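PDB 3PT5: NANS (YJHS), A 9-O-acetyl N-acetylneuraminic acid esterase from Escherichia coli O157:H7 EDL933, which probably removes the 9-O-acetyl group from 9-O-acetyl-N-acetylneuraminate, which lets the bacterium grow on this host-derived sialic acid. Local coordinates for residues D237-N245 against G274-E284; P18-V26 against T171-Q180. All coordinates share one frame; numbering follows the deposited sequence.

Interaction 1: residues D237-N245 against G274-E284; sequences DTTWYWKEN and GARGLTNAPDE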
loop_
_atom_site.group_PDB
_atom_site.type_symbol
_atom_site.label_atom_id
_atom_site.label_comp_id
_atom_site.label_asym_id
_atom_site.label_seq_id
_atom_site.Cartn_x
_atom_site.Cartn_y
_atom_site.Cartn_z
ATOM N N ASP A 237 -1.996 7.702 8.208
ATOM C CA ASP A 237 -2.054 9.148 8.035
ATOM C C ASP A 237 -1.510 9.577 6.650
ATOM O O ASP A 237 -1.168 8.735 5.787
ATOM C CB ASP A 237 -1.232 9.776 9.178
ATOM C CG ASP A 237 -1.700 11.188 9.580
ATOM O OD1 ASP A 237 -2.593 11.764 8.918
ATOM O OD2 ASP A 237 -1.150 11.716 10.583
ATOM N N THR A 238 -1.452 10.879 6.424
ATOM C CA THR A 238 -0.948 11.418 5.162
ATOM C C THR A 238 0.188 12.409 5.460
ATOM O O THR A 238 0.585 12.567 6.625
ATOM C CB THR A 238 -2.083 12.053 4.337
ATOM O OG1 THR A 238 -1.585 12.435 3.040
ATOM C CG2 THR A 238 -2.688 13.237 5.036
ATOM N N THR A 239 0.747 13.024 4.408
ATOM C CA THR A 239 1.892 13.926 4.578
ATOM C C THR A 239 1.492 15.311 5.060
ATOM O O THR A 239 0.319 15.694 4.987
ATOM C CB THR A 239 2.697 14.129 3.278
ATOM O OG1 THR A 239 2.023 15.082 2.444
ATOM C CG2 THR A 239 2.875 12.821 2.551
ATOM N N TRP A 240 2.500 16.077 5.458
ATOM C CA TRP A 240 2.267 17.400 5.998
ATOM C C TRP A 240 1.635 18.325 4.986
ATOM O O TRP A 240 0.906 19.235 5.365
ATOM C CB TRP A 240 3.572 18.012 6.507
ATOM C CG TRP A 240 4.664 18.241 5.493
ATOM C CD1 TRP A 240 5.759 17.426 5.267
ATOM C CD2 TRP A 240 4.836 19.387 4.648
ATOM N NE1 TRP A 240 6.581 17.998 4.306
ATOM C CE2 TRP A 240 6.041 19.197 3.921
ATOM C CE3 TRP A 240 4.087 20.562 4.429
ATOM C CZ2 TRP A 240 6.496 20.124 2.973
ATOM C CZ3 TRP A 240 4.552 21.486 3.480
ATOM C CH2 TRP A 240 5.739 21.251 2.765
ATOM N N TYR A 241 1.916 18.087 3.702
ATOM C CA TYR A 241 1.319 18.909 2.620
ATOM C C TYR A 241 -0.217 18.905 2.715
ATOM O O TYR A 241 -0.891 19.983 2.695
ATOM C CB TYR A 241 1.775 18.414 1.233
ATOM C CG TYR A 241 0.917 19.044 0.150
ATOM C CD1 TYR A 241 1.147 20.358 -0.254
ATOM C CD2 TYR A 241 -0.156 18.362 -0.401
ATOM C CE1 TYR A 241 0.346 20.969 -1.214
ATOM C CE2 TYR A 241 -0.982 18.962 -1.361
ATOM C CZ TYR A 241 -0.716 20.270 -1.746
ATOM O OH TYR A 241 -1.505 20.874 -2.677
ATOM N N TRP A 242 -0.779 17.700 2.814
ATOM C CA TRP A 242 -2.232 17.513 2.786
ATOM C C TRP A 242 -2.884 18.044 4.071
ATOM O O TRP A 242 -3.895 18.740 4.037
ATOM C CB TRP A 242 -2.514 16.018 2.608
ATOM C CG TRP A 242 -2.059 15.514 1.274
ATOM C CD1 TRP A 242 -0.920 14.771 1.005
ATOM C CD2 TRP A 242 -2.677 15.772 0.009
ATOM N NE1 TRP A 242 -0.841 14.505 -0.331
ATOM C CE2 TRP A 242 -1.886 15.112 -0.983
ATOM C CE3 TRP A 242 -3.827 16.473 -0.387
ATOM C CZ2 TRP A 242 -2.213 15.131 -2.346
ATOM C CZ3 TRP A 242 -4.161 16.496 -1.760
ATOM C CH2 TRP A 242 -3.343 15.827 -2.722
ATOM N N LYS A 243 -2.262 17.741 5.196
ATOM C CA LYS A 243 -2.720 18.266 6.487
ATOM C C LYS A 243 -2.696 19.778 6.585
ATOM O O LYS A 243 -3.606 20.366 7.177
ATOM C CB LYS A 243 -1.850 17.748 7.608
ATOM C CG LYS A 243 -1.839 16.281 7.786
ATOM C CD LYS A 243 -0.939 16.041 8.917
ATOM C CE LYS A 243 -0.857 14.600 9.301
ATOM N NZ LYS A 243 -0.708 14.522 10.788
ATOM N N GLU A 244 -1.649 20.420 6.071
ATOM C CA GLU A 244 -1.538 21.886 6.227
ATOM C C GLU A 244 -2.447 22.625 5.270
ATOM O O GLU A 244 -2.918 23.715 5.578
ATOM C CB GLU A 244 -0.108 22.370 5.978
ATOM C CG GLU A 244 0.891 21.934 7.041
ATOM C CD GLU A 244 2.232 22.676 6.936
ATOM O OE1 GLU A 244 2.338 23.631 6.138
ATOM O OE2 GLU A 244 3.192 22.300 7.637
ATOM N N ASN A 245 -2.690 22.036 4.109
ATOM C CA ASN A 245 -3.390 22.733 3.028
ATOM C C ASN A 245 -4.905 22.493 3.005
ATOM O O ASN A 245 -5.656 23.267 2.395
ATOM C CB ASN A 245 -2.748 22.391 1.679
ATOM C CG ASN A 245 -1.496 23.218 1.404
ATOM O OD1 ASN A 245 -1.582 24.366 0.949
ATOM N ND2 ASN A 245 -0.323 22.647 1.686
ATOM N N GLY A 274 2.053 19.251 13.325
ATOM C CA GLY A 274 2.753 20.397 12.728
ATOM C C GLY A 274 4.131 20.083 12.157
ATOM O O GLY A 274 4.774 20.977 11.613
ATOM N N ALA A 275 4.587 18.831 12.289
ATOM C CA ALA A 275 5.897 18.441 11.787
ATOM C C ALA A 275 5.882 18.437 10.272
ATOM O O ALA A 275 4.853 18.130 9.664
ATOM C CB ALA A 275 6.254 17.036 12.291
ATOM N N ARG A 276 7.015 18.776 9.675
ATOM C CA ARG A 276 7.219 18.508 8.239
ATOM C C ARG A 276 8.188 17.350 8.129
ATOM O O ARG A 276 8.340 16.590 9.085
ATOM C CB ARG A 276 7.675 19.770 7.503
ATOM C CG ARG A 276 6.572 20.822 7.461
ATOM C CD ARG A 276 6.912 21.934 6.527
ATOM N NE ARG A 276 5.821 22.892 6.403
ATOM C CZ ARG A 276 5.866 23.957 5.595
ATOM N NH1 ARG A 276 6.955 24.211 4.864
ATOM N NH2 ARG A 276 4.828 24.787 5.526
ATOM N N GLY A 277 8.802 17.163 6.969
ATOM C CA GLY A 277 9.682 16.018 6.805
ATOM C C GLY A 277 8.959 14.814 6.222
ATOM O O GLY A 277 7.718 14.775 6.145
ATOM N N LEU A 278 9.771 13.861 5.766
ATOM C CA LEU A 278 9.360 12.505 5.346
ATOM C C LEU A 278 8.845 12.375 3.922
ATOM O O LEU A 278 8.321 11.316 3.545
ATOM C CB LEU A 278 8.351 11.852 6.307
ATOM C CG LEU A 278 8.759 11.691 7.775
ATOM C CD1 LEU A 278 7.715 10.864 8.497
ATOM C CD2 LEU A 278 10.141 11.027 7.874
ATOM N N THR A 279 8.923 13.455 3.164
ATOM C CA THR A 279 8.346 13.426 1.830
ATOM C C THR A 279 9.403 13.433 0.727
ATOM O O THR A 279 10.605 13.590 0.996
ATOM C CB THR A 279 7.418 14.643 1.556
ATOM O OG1 THR A 279 8.211 15.848 1.395
ATOM C CG2 THR A 279 6.394 14.795 2.693
ATOM N N ASN A 280 8.926 13.335 -0.513
ATOM C CA ASN A 280 9.779 13.520 -1.685
ATOM C C ASN A 280 10.272 14.953 -1.906
ATOM O O ASN A 280 11.041 15.194 -2.853
ATOM C CB ASN A 280 9.072 13.050 -2.959
ATOM C CG ASN A 280 8.946 11.548 -3.051
ATOM O OD1 ASN A 280 9.842 10.804 -2.624
ATOM N ND2 ASN A 280 7.853 11.090 -3.680
ATOM N N ALA A 281 9.882 15.918 -1.072
ATOM C CA ALA A 281 10.478 17.259 -1.185
ATOM C C ALA A 281 12.010 17.078 -1.104
ATOM O O ALA A 281 12.488 16.411 -0.206
ATOM C CB ALA A 281 10.014 18.138 -0.060
ATOM N N PRO A 282 12.769 17.625 -2.089
ATOM C CA PRO A 282 14.204 17.287 -2.124
ATOM C C PRO A 282 14.943 17.492 -0.808
ATOM O O PRO A 282 15.789 16.660 -0.424
ATOM C CB PRO A 282 14.729 18.229 -3.198
ATOM C CG PRO A 282 13.599 18.234 -4.197
ATOM C CD PRO A 282 12.340 18.272 -3.338
ATOM N N ASP A 283 14.609 18.577 -0.111
ATOM C CA ASP A 283 15.245 18.893 1.175
ATOM C C ASP A 283 14.909 17.861 2.269
ATOM O O ASP A 283 15.634 17.725 3.275
ATOM C CB ASP A 283 14.808 20.300 1.598
ATOM C CG ASP A 283 13.281 20.448 1.631
ATOM O OD1 ASP A 283 12.660 20.647 0.557
ATOM O OD2 ASP A 283 12.697 20.368 2.727
ATOM N N GLU A 284 13.838 17.089 2.056
ATOM C CA GLU A 284 13.414 16.112 3.060
ATOM C C GLU A 284 13.922 14.694 2.823
ATOM O O GLU A 284 13.700 13.812 3.661
ATOM C CB GLU A 284 11.888 16.140 3.223
ATOM C CG GLU A 284 11.411 17.518 3.580
ATOM C CD GLU A 284 9.940 17.601 3.937
ATOM O OE1 GLU A 284 9.159 16.665 3.638
ATOM O OE2 GLU A 284 9.564 18.639 4.516
HETATM O O HOH W 1 4.833 14.357 6.043
#
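W240 stacks on R276 where the first turn of helix 240-245 meets the loop between strand 265-268 and helix 315-335, just past the C-terminal end of strand 233-236 in the parallel sheet of this SGNH-hydrolase fold. The stack is a cation-pi arrangement. The R276 guanidinium lies flat on the W240 indole, with centres 4.1 Å apart and planes at 9°. The extended R276 chain runs over the same face, and R276 CD makes a CH-pi contact with the six-membered ring of W240, 3.6 Å from its centroid and almost on the ring normal. W240 CG sits between its own backbone N and carbonyl carbon (chi1 62°), which turns the indole toward the loop.

The charged bonds fix the rotation of the guanidinium. E244, one helical turn on from W240, is gripped side-on. R276 NE donates to E244 OE2 at 3.0 Å, and R276 NH2 donates to E244 OE1 at 2.8 Å. The carboxylate and guanidinium planes are turned well away from each other, so the fork is twisted.

Around the indole, T279 CG2 lies 3.6 Å from W240 NE1 and also packs against T239 CB. T239 is the N-cap of the helix; its OG1 accepts a weak bond from Y241 N and is also hydrogen-bonded to S310 O. A water accepts from W240 N and donates to G277 O, bridging the helix start to the loop.

The E284 carboxylate gathers several donors. T279 OG1 donates to E284 OE1 at 2.6 Å from above the carboxylate plane, and T279 N also donates to it. T279 OG1 in turn accepts from A281 N, an ST turn. The third donor to E284 OE1 is W240 NE1, at 3.0 Å and 168°, in the indole plane and on the syn lone pair.

Interaction 2: residues P18-V26 against T171-Q180; sequences PDYYYVLTV and TRAALVKNPQ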
loop_
_atom_site.group_PDB
_atom_site.type_symbol
_atom_site.label_atom_id
_atom_site.label_comp_id
_atom_site.label_asym_id
_atom_site.label_seq_id
_atom_site.Cartn_x
_atom_site.Cartn_y
_atom_site.Cartn_z
ATOM N N PRO A 18 6.754 -22.004 1.672
ATOM C CA PRO A 18 6.041 -22.075 2.945
ATOM C C PRO A 18 4.876 -23.050 2.928
ATOM O O PRO A 18 4.323 -23.356 1.847
ATOM C CB PRO A 18 5.491 -20.644 3.120
ATOM C CG PRO A 18 6.431 -19.792 2.347
ATOM C CD PRO A 18 6.819 -20.623 1.145
ATOM N N ASP A 19 4.472 -23.508 4.118
ATOM C CA ASP A 19 3.256 -24.323 4.241
ATOM C C ASP A 19 2.009 -23.493 4.054
ATOM O O ASP A 19 0.985 -23.996 3.603
ATOM C CB ASP A 19 3.147 -24.981 5.616
ATOM C CG ASP A 19 4.027 -26.190 5.764
ATOM O OD1 ASP A 19 4.407 -26.796 4.729
ATOM O OD2 ASP A 19 4.283 -26.553 6.925
ATOM N N TYR A 20 2.076 -22.232 4.470
ATOM C CA TYR A 20 0.918 -21.338 4.377
ATOM C C TYR A 20 1.412 -19.917 4.617
ATOM O O TYR A 20 2.584 -19.699 4.906
ATOM C CB TYR A 20 -0.195 -21.707 5.403
ATOM C CG TYR A 20 0.210 -21.450 6.837
ATOM C CD1 TYR A 20 -0.130 -20.250 7.477
ATOM C CD2 TYR A 20 0.970 -22.391 7.559
ATOM C CE1 TYR A 20 0.296 -19.974 8.785
ATOM C CE2 TYR A 20 1.375 -22.130 8.857
ATOM C CZ TYR A 20 1.034 -20.915 9.465
ATOM O OH TYR A 20 1.436 -20.661 10.759
ATOM N N TYR A 21 0.499 -18.957 4.471
ATOM C CA TYR A 21 0.837 -17.521 4.512
ATOM C C TYR A 21 -0.043 -16.760 5.489
ATOM O O TYR A 21 -1.217 -17.064 5.655
ATOM C CB TYR A 21 0.693 -16.857 3.132
ATOM C CG TYR A 21 1.721 -17.367 2.123
ATOM C CD1 TYR A 21 2.945 -16.743 2.020
ATOM C CD2 TYR A 21 1.452 -18.470 1.296
ATOM C CE1 TYR A 21 3.905 -17.180 1.143
ATOM C CE2 TYR A 21 2.429 -18.924 0.382
ATOM C CZ TYR A 21 3.654 -18.260 0.333
ATOM O OH TYR A 21 4.686 -18.627 -0.504
ATOM N N TYR A 22 0.565 -15.764 6.123
ATOM C CA TYR A 22 -0.166 -14.715 6.824
ATOM C C TYR A 22 -0.398 -13.661 5.752
ATOM O O TYR A 22 0.537 -13.215 5.124
ATOM C CB TYR A 22 0.688 -14.111 7.926
ATOM C CG TYR A 22 0.812 -14.922 9.197
ATOM C CD1 TYR A 22 0.503 -14.351 10.431
ATOM C CD2 TYR A 22 1.269 -16.226 9.185
ATOM C CE1 TYR A 22 0.635 -15.068 11.617
ATOM C CE2 TYR A 22 1.397 -16.959 10.378
ATOM C CZ TYR A 22 1.066 -16.365 11.588
ATOM O OH TYR A 22 1.184 -17.073 12.778
ATOM N N VAL A 23 -1.653 -13.301 5.560
ATOM C CA VAL A 23 -2.106 -12.485 4.433
ATOM C C VAL A 23 -2.387 -11.064 4.937
ATOM O O VAL A 23 -3.053 -10.878 5.955
ATOM C CB VAL A 23 -3.363 -13.093 3.750
ATOM C CG1 VAL A 23 -3.948 -12.127 2.733
ATOM C CG2 VAL A 23 -3.049 -14.449 3.081
ATOM N N LEU A 24 -1.830 -10.069 4.238
ATOM C CA LEU A 24 -2.102 -8.666 4.555
ATOM C C LEU A 24 -2.474 -7.972 3.250
ATOM O O LEU A 24 -1.727 -8.050 2.292
ATOM C CB LEU A 24 -0.865 -8.021 5.185
ATOM C CG LEU A 24 -0.963 -6.611 5.758
ATOM C CD1 LEU A 24 -1.778 -6.608 7.083
ATOM C CD2 LEU A 24 0.436 -6.059 5.983
ATOM N N THR A 25 -3.654 -7.346 3.210
ATOM C CA THR A 25 -4.080 -6.571 2.042
ATOM C C THR A 25 -3.602 -5.130 2.210
ATOM O O THR A 25 -3.648 -4.597 3.281
ATOM C CB THR A 25 -5.605 -6.609 1.899
ATOM O OG1 THR A 25 -5.983 -7.961 1.595
ATOM C CG2 THR A 25 -6.087 -5.709 0.759
ATOM N N VAL A 26 -3.146 -4.519 1.117
ATOM C CA VAL A 26 -2.647 -3.148 1.136
ATOM C C VAL A 26 -3.448 -2.412 0.095
ATOM O O VAL A 26 -3.509 -2.858 -1.054
ATOM C CB VAL A 26 -1.123 -3.072 0.848
ATOM C CG1 VAL A 26 -0.651 -1.622 0.907
ATOM C CG2 VAL A 26 -0.381 -3.894 1.895
ATOM N N THR A 171 -8.399 -10.357 -2.148
ATOM C CA THR A 171 -8.292 -10.809 -0.758
ATOM C C THR A 171 -8.852 -12.222 -0.611
ATOM O O THR A 171 -8.229 -13.086 0.038
ATOM C CB THR A 171 -8.988 -9.833 0.204
ATOM O OG1 THR A 171 -8.332 -8.569 0.112
ATOM C CG2 THR A 171 -8.911 -10.323 1.665
ATOM N N ARG A 172 -10.004 -12.460 -1.241
ATOM C CA ARG A 172 -10.619 -13.791 -1.198
ATOM C C ARG A 172 -9.697 -14.802 -1.845
ATOM O O ARG A 172 -9.511 -15.877 -1.303
ATOM C CB ARG A 172 -11.930 -13.798 -1.964
ATOM C CG ARG A 172 -13.112 -13.303 -1.217
ATOM C CD ARG A 172 -14.294 -13.284 -2.181
ATOM N NE ARG A 172 -15.561 -13.066 -1.496
ATOM C CZ ARG A 172 -16.626 -12.483 -2.040
ATOM N NH1 ARG A 172 -16.591 -12.041 -3.296
ATOM N NH2 ARG A 172 -17.736 -12.349 -1.318
ATOM N N ALA A 173 -9.105 -14.447 -2.991
ATOM C CA ALA A 173 -8.235 -15.344 -3.750
ATOM C C ALA A 173 -7.051 -15.750 -2.901
ATOM O O ALA A 173 -6.599 -16.895 -2.950
ATOM C CB ALA A 173 -7.745 -14.680 -5.050
ATOM N N ALA A 174 -6.544 -14.795 -2.120
ATOM C CA ALA A 174 -5.394 -15.067 -1.277
ATOM C C ALA A 174 -5.731 -16.089 -0.192
ATOM O O ALA A 174 -4.899 -16.948 0.140
ATOM C CB ALA A 174 -4.874 -13.771 -0.660
ATOM N N LEU A 175 -6.937 -15.989 0.351
ATOM C CA LEU A 175 -7.402 -16.904 1.413
ATOM C C LEU A 175 -7.775 -18.276 0.862
ATOM O O LEU A 175 -7.431 -19.309 1.451
ATOM C CB LEU A 175 -8.538 -16.277 2.230
ATOM C CG LEU A 175 -8.145 -14.960 2.948
ATOM C CD1 LEU A 175 -9.344 -14.310 3.649
ATOM C CD2 LEU A 175 -6.982 -15.162 3.927
ATOM N N VAL A 176 -8.445 -18.285 -0.287
ATOM C CA VAL A 176 -8.835 -19.515 -0.997
ATOM C C VAL A 176 -7.666 -20.384 -1.471
ATOM O O VAL A 176 -7.791 -21.615 -1.556
ATOM C CB VAL A 176 -9.743 -19.158 -2.214
ATOM C CG1 VAL A 176 -9.817 -20.308 -3.233
ATOM C CG2 VAL A 176 -11.091 -18.728 -1.741
ATOM N N LYS A 177 -6.540 -19.751 -1.785
ATOM C CA LYS A 177 -5.319 -20.440 -2.219
ATOM C C LYS A 177 -4.873 -21.569 -1.301
ATOM O O LYS A 177 -4.370 -22.574 -1.776
ATOM C CB LYS A 177 -4.159 -19.459 -2.396
ATOM C CG LYS A 177 -4.169 -18.709 -3.737
ATOM C CD LYS A 177 -2.766 -18.375 -4.179
ATOM C CE LYS A 177 -2.781 -17.415 -5.357
ATOM N NZ LYS A 177 -3.122 -18.025 -6.669
ATOM N N ASN A 178 -5.036 -21.385 0.006
ATOM C CA ASN A 178 -4.563 -22.338 1.005
ATOM C C ASN A 178 -5.455 -22.162 2.239
ATOM O O ASN A 178 -5.497 -21.073 2.805
ATOM C CB ASN A 178 -3.089 -22.010 1.296
ATOM C CG ASN A 178 -2.398 -23.018 2.196
ATOM O OD1 ASN A 178 -3.009 -23.625 3.081
ATOM N ND2 ASN A 178 -1.095 -23.162 2.002
ATOM N N PRO A 179 -6.238 -23.202 2.629
ATOM C CA PRO A 179 -7.142 -23.023 3.766
ATOM C C PRO A 179 -6.426 -22.732 5.096
ATOM O O PRO A 179 -7.070 -22.286 6.047
ATOM C CB PRO A 179 -7.916 -24.364 3.831
ATOM C CG PRO A 179 -7.070 -25.325 3.133
ATOM C CD PRO A 179 -6.384 -24.544 2.028
ATOM N N GLN A 180 -5.112 -22.955 5.154
ATOM C CA GLN A 180 -4.338 -22.600 6.344
ATOM C C GLN A 180 -3.855 -21.139 6.358
ATOM O O GLN A 180 -3.179 -20.690 7.319
ATOM C CB GLN A 180 -3.107 -23.493 6.470
ATOM C CG GLN A 180 -3.314 -24.834 7.134
ATOM C CD GLN A 180 -1.989 -25.533 7.301
ATOM O OE1 GLN A 180 -1.455 -26.116 6.352
ATOM N NE2 GLN A 180 -1.420 -25.444 8.496
#
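Q180, V23 and Y20 bury the most surface where strand 20-26 meets the end of helix 162-176 and the turn after it. Q180 CB packs on Y20 CB at 3.6 Å. The backbone O of Q180 lies 3.1 Å from Y20 CD1, oblique to the ring. The Y20 and Q180 side chains cross at about a right angle.

The turn is held by N178. N178 CG is anti to its backbone N (chi1 -173°), which carries the amide to the strand. N178 ND2 donates to D19 O at 2.8 Å, tilted from the carbonyl plane. N178 OD1 accepts from Q180 N, an Asx turn, so the N178 amide ties D19 to the turn.

V23 is the apolar centre. Its CG1 meets A174 CB at 3.9 Å, and its CG2 meets L175 CD2 at 4.1 Å. Farther along the strand, T25 OG1 donates to T171 OG1 at 2.8 Å, and T171 OG1 is also bonded to L167 O.

The helix and strand segments run antiparallel at 178°, with axes 9.4 Å apart. Strand 182-189 follows the helix and lies beside 20-28, parallel to it. A helix packed on a central parallel sheet in this way is typical of the alpha/beta/alpha SGNH-hydrolase fold.

Overall arrangement
The two contacts do not touch. Their centres are 34 Å apart, on opposite sides of the chain's centre, and their nearest atoms are about 11 Å apart. They share no helix or strand. Interaction 2 is mostly buried and joins a middle strand of the main sheet to a helix lying on it. Its middle is apolar, with a hydroxyl pair toward one end and an amide-to-backbone bond at the other. Interaction 1 is only partly buried and joins a short helix to a long loop. It relies on charge, a flat stack and a water. In sequence, interaction 2 closes before interaction 1 opens.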